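Local coordinates for Beta/gama crystallin family protein (Methanosarcina acetivorans, PDB 3HZ2), which binds calcium ions through a single betagamma-crystallin domain built from two Greek key motifs, at residues 49-54 against 77-82; 4-9 against 17-22; 36-41 against 66-71. All coordinates share one frame; numbering follows the deposited sequence.

Contact 1: residues 49-54 against 77-82; sequences EYINYG and SISSFR. With CA (calcium ion), chain F.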
# COMPACT_ATOMS: atom_id res chain seq x y z
N GLU A 49 -8.83 -2.79 3.15
CA GLU A 49 -8.81 -2.39 4.54
C GLU A 49 -8.71 -3.57 5.50
O GLU A 49 -8.44 -3.39 6.67
CB GLU A 49 -10.04 -1.53 4.87
CG GLU A 49 -11.34 -2.29 4.97
CD GLU A 49 -12.51 -1.36 5.27
OE1 GLU A 49 -12.40 -0.55 6.21
OE2 GLU A 49 -13.53 -1.46 4.57
N TYR A 50 -8.91 -4.79 5.03
CA TYR A 50 -8.82 -5.94 5.92
C TYR A 50 -7.83 -6.95 5.37
O TYR A 50 -7.56 -6.97 4.18
CB TYR A 50 -10.20 -6.60 6.08
CG TYR A 50 -11.24 -5.70 6.72
CD1 TYR A 50 -12.59 -5.84 6.41
CD2 TYR A 50 -10.87 -4.71 7.63
CE1 TYR A 50 -13.55 -5.02 6.98
CE2 TYR A 50 -11.83 -3.88 8.21
CZ TYR A 50 -13.16 -4.04 7.88
OH TYR A 50 -14.11 -3.21 8.45
N ILE A 51 -7.27 -7.79 6.24
CA ILE A 51 -6.31 -8.78 5.76
C ILE A 51 -7.03 -9.73 4.80
O ILE A 51 -8.26 -9.76 4.76
CB ILE A 51 -5.68 -9.62 6.90
CG1 ILE A 51 -6.77 -10.40 7.64
CG2 ILE A 51 -4.93 -8.71 7.87
CD1 ILE A 51 -6.21 -11.41 8.62
N ASN A 52 -6.26 -10.49 4.04
CA ASN A 52 -6.83 -11.43 3.08
C ASN A 52 -7.80 -10.77 2.11
O ASN A 52 -8.83 -11.34 1.75
CB ASN A 52 -7.53 -12.57 3.82
CG ASN A 52 -6.55 -13.41 4.62
OD1 ASN A 52 -5.50 -13.79 4.11
ND2 ASN A 52 -6.89 -13.70 5.87
N TYR A 53 -7.46 -9.55 1.70
CA TYR A 53 -8.26 -8.80 0.73
C TYR A 53 -9.73 -8.63 1.12
O TYR A 53 -10.63 -8.87 0.31
CB TYR A 53 -8.12 -9.47 -0.64
CG TYR A 53 -6.68 -9.84 -0.92
CD1 TYR A 53 -6.31 -11.17 -1.14
CD2 TYR A 53 -5.66 -8.88 -0.87
CE1 TYR A 53 -4.97 -11.53 -1.31
CE2 TYR A 53 -4.32 -9.23 -1.04
CZ TYR A 53 -3.98 -10.55 -1.26
OH TYR A 53 -2.66 -10.91 -1.40
N GLY A 54 -9.96 -8.20 2.35
CA GLY A 54 -11.32 -8.00 2.81
C GLY A 54 -11.67 -6.53 2.95
O GLY A 54 -10.79 -5.66 3.02
N SER A 77 -4.77 2.16 7.89
CA SER A 77 -5.87 1.22 7.72
C SER A 77 -5.64 0.10 6.72
O SER A 77 -6.40 -0.85 6.69
CB SER A 77 -7.13 1.99 7.32
OG SER A 77 -6.97 2.56 6.03
N ILE A 78 -4.63 0.21 5.87
CA ILE A 78 -4.38 -0.84 4.90
C ILE A 78 -3.97 -2.13 5.61
O ILE A 78 -3.14 -2.11 6.51
CB ILE A 78 -3.28 -0.42 3.90
CG1 ILE A 78 -3.79 0.75 3.05
CG2 ILE A 78 -2.88 -1.61 3.02
CD1 ILE A 78 -2.75 1.37 2.16
N SER A 79 -4.56 -3.26 5.20
CA SER A 79 -4.23 -4.54 5.82
C SER A 79 -3.82 -5.62 4.83
O SER A 79 -3.41 -6.70 5.22
CB SER A 79 -5.41 -5.04 6.66
OG SER A 79 -5.53 -4.26 7.83
N SER A 80 -3.93 -5.31 3.54
CA SER A 80 -3.53 -6.24 2.50
C SER A 80 -3.57 -5.53 1.16
O SER A 80 -4.27 -4.53 1.00
CB SER A 80 -4.44 -7.48 2.46
OG SER A 80 -5.78 -7.15 2.14
N PHE A 81 -2.78 -6.01 0.21
CA PHE A 81 -2.77 -5.41 -1.11
C PHE A 81 -2.21 -6.38 -2.14
O PHE A 81 -1.40 -7.25 -1.82
CB PHE A 81 -1.99 -4.08 -1.12
CG PHE A 81 -0.56 -4.17 -0.64
CD1 PHE A 81 0.46 -4.57 -1.51
CD2 PHE A 81 -0.22 -3.81 0.66
CE1 PHE A 81 1.78 -4.62 -1.08
CE2 PHE A 81 1.10 -3.86 1.10
CZ PHE A 81 2.10 -4.26 0.23
N ARG A 82 -2.69 -6.25 -3.37
CA ARG A 82 -2.25 -7.12 -4.44
C ARG A 82 -2.32 -6.42 -5.78
O ARG A 82 -2.98 -5.39 -5.94
CB ARG A 82 -3.11 -8.39 -4.48
CG ARG A 82 -4.59 -8.13 -4.71
CD ARG A 82 -5.36 -9.45 -4.73
NE ARG A 82 -6.80 -9.25 -4.63
CZ ARG A 82 -7.68 -10.24 -4.48
NH1 ARG A 82 -7.26 -11.50 -4.42
NH2 ARG A 82 -8.98 -9.97 -4.38
CA CA F . -7.19 -2.38 8.51
O HOH W 1 -8.57 -0.52 10.01
O HOH W 2 -8.02 -4.37 10.27
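Y53 and R82 form a cation-pi stack in the second Greek key of the betagamma-crystallin domain: the guanidinium of R82 lies nearly flat on the tyrosine ring, the two planes only 12° apart. The overlap is off-centre, and R82 NH1 sits above the ring atom Y53 CD1 at 3.4 Å. R82 CD lies over the centre of the same face, 3.7 Å from the centroid of the Y53 ring, a CH-pi contact. R82 is extended from CG to NE, which lets methylene and guanidinium share one ring face, while R82 NH2 goes on to bond Y48 OH. The loop residues D23 and P25 lie beside the stack.

Nearer the calcium ion, the hydroxyl of S80 ties two backbone groups of 49-54 together. S80 OG donates to Y50 O at 2.7 Å and accepts from Y53 N at 3.0 Å, a bent bond with 136° at the hydrogen. A chi1 of 63° sets S80 OG between its own backbone N and carbonyl carbon, facing the 49-54 turn. Y50 O also receives G54 N, so two donors grip it. S79 and S80 both face Y48, a classic beta bulge.

S79 OG, unlike that of S80, turns to the calcium ion and is also hydrogen-bonded to N32. The ion draws the two segments together through the carbonyls of E49 and S77, with D33 and two waters completing its shell. Its bond to E49 O is 2.4 Å, and that to S79 OG 2.6 Å.

Contact 2: residues 4-9 against 17-22; sequences EVIVYE and SFDATS. With CA (calcium ion), chain E.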
# COMPACT_ATOMS: atom_id res chain seq x y z
N GLU A 4 5.65 -3.24 -9.06
CA GLU A 4 6.35 -3.05 -7.80
C GLU A 4 5.78 -1.87 -7.03
O GLU A 4 5.43 -0.85 -7.61
CB GLU A 4 7.84 -2.81 -8.05
CG GLU A 4 8.64 -2.61 -6.77
CD GLU A 4 10.12 -2.41 -7.05
OE1 GLU A 4 10.91 -2.41 -6.08
OE2 GLU A 4 10.49 -2.25 -8.23
N VAL A 5 5.67 -2.03 -5.72
CA VAL A 5 5.14 -0.96 -4.88
C VAL A 5 5.87 -0.95 -3.55
O VAL A 5 6.19 -2.00 -3.00
CB VAL A 5 3.61 -1.15 -4.63
CG1 VAL A 5 3.35 -2.47 -3.91
CG2 VAL A 5 3.07 0.01 -3.80
N ILE A 6 6.18 0.25 -3.06
CA ILE A 6 6.84 0.38 -1.77
C ILE A 6 5.89 1.11 -0.83
O ILE A 6 5.38 2.18 -1.16
CB ILE A 6 8.17 1.17 -1.88
CG1 ILE A 6 9.02 0.62 -3.03
CG2 ILE A 6 8.95 1.04 -0.57
CD1 ILE A 6 10.36 1.30 -3.19
N VAL A 7 5.65 0.51 0.32
CA VAL A 7 4.75 1.10 1.31
C VAL A 7 5.58 1.59 2.49
O VAL A 7 6.60 0.99 2.84
CB VAL A 7 3.70 0.08 1.79
CG1 VAL A 7 2.77 -0.28 0.63
CG2 VAL A 7 4.39 -1.18 2.32
N TYR A 8 5.14 2.68 3.11
CA TYR A 8 5.87 3.25 4.24
C TYR A 8 5.02 3.49 5.46
O TYR A 8 3.83 3.81 5.37
CB TYR A 8 6.51 4.57 3.82
CG TYR A 8 7.38 4.48 2.60
CD1 TYR A 8 6.82 4.42 1.32
CD2 TYR A 8 8.77 4.47 2.71
CE1 TYR A 8 7.62 4.35 0.19
CE2 TYR A 8 9.59 4.41 1.58
CZ TYR A 8 9.01 4.35 0.33
OH TYR A 8 9.81 4.31 -0.79
N GLU A 9 5.65 3.36 6.62
CA GLU A 9 5.00 3.55 7.90
C GLU A 9 4.52 4.99 8.12
O GLU A 9 3.39 5.20 8.51
CB GLU A 9 5.96 3.16 9.03
CG GLU A 9 5.36 3.23 10.43
CD GLU A 9 6.35 2.85 11.51
OE1 GLU A 9 5.95 2.79 12.69
OE2 GLU A 9 7.53 2.61 11.19
N SER A 17 9.62 0.44 6.00
CA SER A 17 9.15 0.37 4.62
C SER A 17 9.24 -1.07 4.14
O SER A 17 9.97 -1.88 4.71
CB SER A 17 9.99 1.27 3.71
OG SER A 17 11.30 0.77 3.54
N PHE A 18 8.47 -1.38 3.10
CA PHE A 18 8.46 -2.72 2.53
C PHE A 18 8.35 -2.62 1.02
O PHE A 18 7.43 -1.98 0.50
CB PHE A 18 7.28 -3.53 3.06
CG PHE A 18 7.26 -4.96 2.58
CD1 PHE A 18 8.19 -5.88 3.06
CD2 PHE A 18 6.34 -5.38 1.63
CE1 PHE A 18 8.20 -7.20 2.60
CE2 PHE A 18 6.33 -6.69 1.16
CZ PHE A 18 7.27 -7.60 1.65
N ASP A 19 9.29 -3.24 0.32
CA ASP A 19 9.30 -3.22 -1.14
C ASP A 19 8.63 -4.50 -1.62
O ASP A 19 9.19 -5.59 -1.48
CB ASP A 19 10.74 -3.16 -1.65
CG ASP A 19 10.82 -2.81 -3.12
OD1 ASP A 19 9.99 -3.30 -3.90
OD2 ASP A 19 11.74 -2.05 -3.50
N ALA A 20 7.43 -4.38 -2.19
CA ALA A 20 6.69 -5.54 -2.66
C ALA A 20 6.67 -5.71 -4.17
O ALA A 20 6.42 -4.77 -4.92
CB ALA A 20 5.26 -5.47 -2.14
N THR A 21 6.94 -6.93 -4.61
CA THR A 21 6.92 -7.27 -6.03
C THR A 21 5.93 -8.42 -6.22
O THR A 21 5.75 -8.93 -7.32
CB THR A 21 8.31 -7.69 -6.54
OG1 THR A 21 8.84 -8.73 -5.71
CG2 THR A 21 9.25 -6.50 -6.54
N SER A 22 5.29 -8.81 -5.12
CA SER A 22 4.30 -9.88 -5.13
C SER A 22 3.15 -9.50 -4.20
O SER A 22 3.29 -8.57 -3.40
CB SER A 22 4.93 -11.20 -4.67
OG SER A 22 5.47 -11.09 -3.36
CA CA E . 1.33 5.41 9.93
O HOH W 3 0.17 7.75 10.57
O HOH W 4 1.64 3.98 12.04
O HOH W 5 3.08 6.86 11.35
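E4 and D19 meet at the open end of the hairpin of strands 4-8 and 17-20, the first hairpin of the N-terminal Greek key. E4 CG lies anti to the backbone N (chi1 -180°), and the extended chain beyond it carries the carboxylate to D19, the carboxylate planes 30° apart. E4 OE1 is modelled 2.5 Å from D19 OD1, doubtfully close. An alanine in place of E4 would probably leave the D19 carboxylate without this neighbour and T21 CG2 without the methylene it rests on.

The backbones of strands 4-8 and 17-20 are joined by two antiparallel hydrogen-bonded pairs. V5 and A20 exchange two bonds, A20 N to V5 O at 2.8 Å, and so do V7 and F18, F18 N to V7 O at 3.0 Å. On its other edge, strand 4-8 bonds through the backbones of E4, I6 and Y8 to S42, K39, and S36 with S37. V5, V7, F18 and A20 share one face, where F81 packs; on the other, I6 crosses D19 obliquely, its CD1 3.6 Å from D19 OD2. E9 O binds a calcium ion at 2.5 Å, and E9 OE2 accepts from K16 N.

Contact 3: residues 36-41 against 66-71; sequences SSIKVK and SSVESA. With CA (calcium ion), chain E.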
# COMPACT_ATOMS: atom_id res chain seq x y z
N SER A 36 1.14 4.80 5.63
CA SER A 36 0.76 6.21 5.49
C SER A 36 1.23 6.89 4.20
O SER A 36 0.77 7.98 3.88
CB SER A 36 1.29 7.00 6.67
OG SER A 36 0.64 6.56 7.84
N SER A 37 2.16 6.26 3.50
CA SER A 37 2.63 6.80 2.23
C SER A 37 2.96 5.61 1.34
O SER A 37 3.29 4.53 1.82
CB SER A 37 3.84 7.73 2.43
OG SER A 37 4.91 7.09 3.09
N ILE A 38 2.86 5.81 0.03
CA ILE A 38 3.08 4.73 -0.92
C ILE A 38 3.75 5.20 -2.21
O ILE A 38 3.52 6.33 -2.65
CB ILE A 38 1.74 4.06 -1.32
CG1 ILE A 38 1.01 3.55 -0.08
CG2 ILE A 38 1.98 2.94 -2.32
CD1 ILE A 38 -0.43 3.11 -0.34
N LYS A 39 4.55 4.33 -2.80
CA LYS A 39 5.21 4.63 -4.07
C LYS A 39 4.95 3.47 -5.02
O LYS A 39 5.50 2.39 -4.85
CB LYS A 39 6.72 4.79 -3.89
CG LYS A 39 7.17 6.07 -3.23
CD LYS A 39 8.69 6.15 -3.26
CE LYS A 39 9.22 7.31 -2.43
NZ LYS A 39 10.71 7.35 -2.50
N VAL A 40 4.10 3.68 -6.02
CA VAL A 40 3.82 2.63 -6.99
C VAL A 40 4.82 2.82 -8.13
O VAL A 40 4.67 3.71 -8.97
CB VAL A 40 2.39 2.73 -7.56
CG1 VAL A 40 2.17 1.63 -8.60
CG2 VAL A 40 1.37 2.59 -6.43
N LYS A 41 5.86 2.00 -8.13
CA LYS A 41 6.91 2.07 -9.14
C LYS A 41 6.40 1.63 -10.51
O LYS A 41 6.76 2.21 -11.53
CB LYS A 41 8.09 1.18 -8.73
CG LYS A 41 8.63 1.45 -7.33
CD LYS A 41 9.16 2.87 -7.20
CE LYS A 41 10.34 3.10 -8.13
NZ LYS A 41 10.84 4.51 -8.07
N SER A 66 2.55 10.84 -1.03
CA SER A 66 3.19 11.23 0.22
C SER A 66 2.28 11.01 1.42
O SER A 66 2.75 10.93 2.56
CB SER A 66 3.63 12.69 0.15
OG SER A 66 2.54 13.54 -0.13
N SER A 67 0.98 10.93 1.16
CA SER A 67 -0.02 10.69 2.19
C SER A 67 -1.10 9.81 1.56
O SER A 67 -1.66 10.17 0.53
CB SER A 67 -0.65 12.00 2.66
OG SER A 67 -1.77 11.75 3.49
N VAL A 68 -1.38 8.66 2.17
CA VAL A 68 -2.40 7.77 1.61
C VAL A 68 -3.75 8.46 1.47
O VAL A 68 -4.54 8.13 0.59
CB VAL A 68 -2.58 6.49 2.46
CG1 VAL A 68 -1.34 5.60 2.33
CG2 VAL A 68 -2.81 6.85 3.92
N GLU A 69 -4.02 9.42 2.34
CA GLU A 69 -5.29 10.12 2.27
C GLU A 69 -5.46 10.87 0.96
O GLU A 69 -6.58 11.16 0.55
CB GLU A 69 -5.44 11.05 3.47
CG GLU A 69 -5.52 10.26 4.77
CD GLU A 69 -5.67 11.15 5.97
OE1 GLU A 69 -6.72 11.81 6.11
OE2 GLU A 69 -4.72 11.18 6.78
N SER A 70 -4.35 11.19 0.30
CA SER A 70 -4.41 11.88 -0.98
C SER A 70 -4.95 10.89 -2.01
O SER A 70 -5.44 11.26 -3.08
CB SER A 70 -3.03 12.38 -1.41
OG SER A 70 -2.18 11.30 -1.77
N ALA A 71 -4.85 9.60 -1.67
CA ALA A 71 -5.34 8.54 -2.53
C ALA A 71 -6.71 8.09 -2.05
O ALA A 71 -7.23 7.06 -2.49
CB ALA A 71 -4.37 7.37 -2.51
CA CA E . 1.33 5.41 9.93
O HOH W 3 0.17 7.75 10.57
O HOH W 4 1.64 3.98 12.04
O HOH W 5 3.08 6.86 11.35
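V68 presses its CG1 methyl against the backbone of S36, with V68 CG1 3.4 Å from S36 C, and this is the tight part of the contact. The same methyl reaches the end of I38: V68 CG1 and I38 CD1 are 3.8 Å apart, the two side chains crossing at about a right angle. V68 CG1 lies anti to its own carbonyl carbon (chi1 -70°), which turns it onto strand 37-42, and CG2 rests near the S36 carbonyl. I38 carries the apolar patch inward, where V5, L60 and I78 touch it.

One backbone bond crosses here, V68 N to S36 O at 2.8 Å. The donor stands well above the carbonyl plane, 49° out of it, and S67 CA adds a CA-H contact to the same oxygen. S37 CB packs beside S66 O at 3.4 Å, while S37 OG turns to the carbonyl of H10.

Away from that buried patch the fit loosens. The side chains of S66 and S67 point away from the strand, and E69 and S70 lie exposed in the 3-10 turn of residues 68-70. Within the segment, S67 O accepts both S70 N and S70 OG, the hydroxyl coming in at 2.6 Å; S70 and A71 also lean on Y65.

S36 and S37 both face Y8, a classic beta bulge, and it is at this bulge that S36 OG reaches the calcium ion at 2.5 Å while also bonding D75. E9 O, K34 O, N76 OD1 and three waters complete the shell; segment 36-41 thus starts at one of the two calcium sites characteristic of a betagamma-crystallin domain.

In the fold
Contact 2 pairs strands 4-8 and 17-20, and contact 3 sets a loop on 37-42, the neighbour of 4-8 in the same four-stranded sheet; both converge on one calcium ion, to which E9 gives a carbonyl and S36 a hydroxyl. Contact 1 belongs to the other sheet and to the second ion. F81 of contact 1 joins the sheets by packing on V5, V7 and A20 of contact 2, and I78 meets I38 of contact 3. Contact 3 is the buried one, mixing one apolar pair with backbone and serine contacts; contacts 1 and 2 are partly buried. Contact 2 relies on regular strand pairing, contact 1 on a serine hydroxyl, metal bonds and a cation-pi stack.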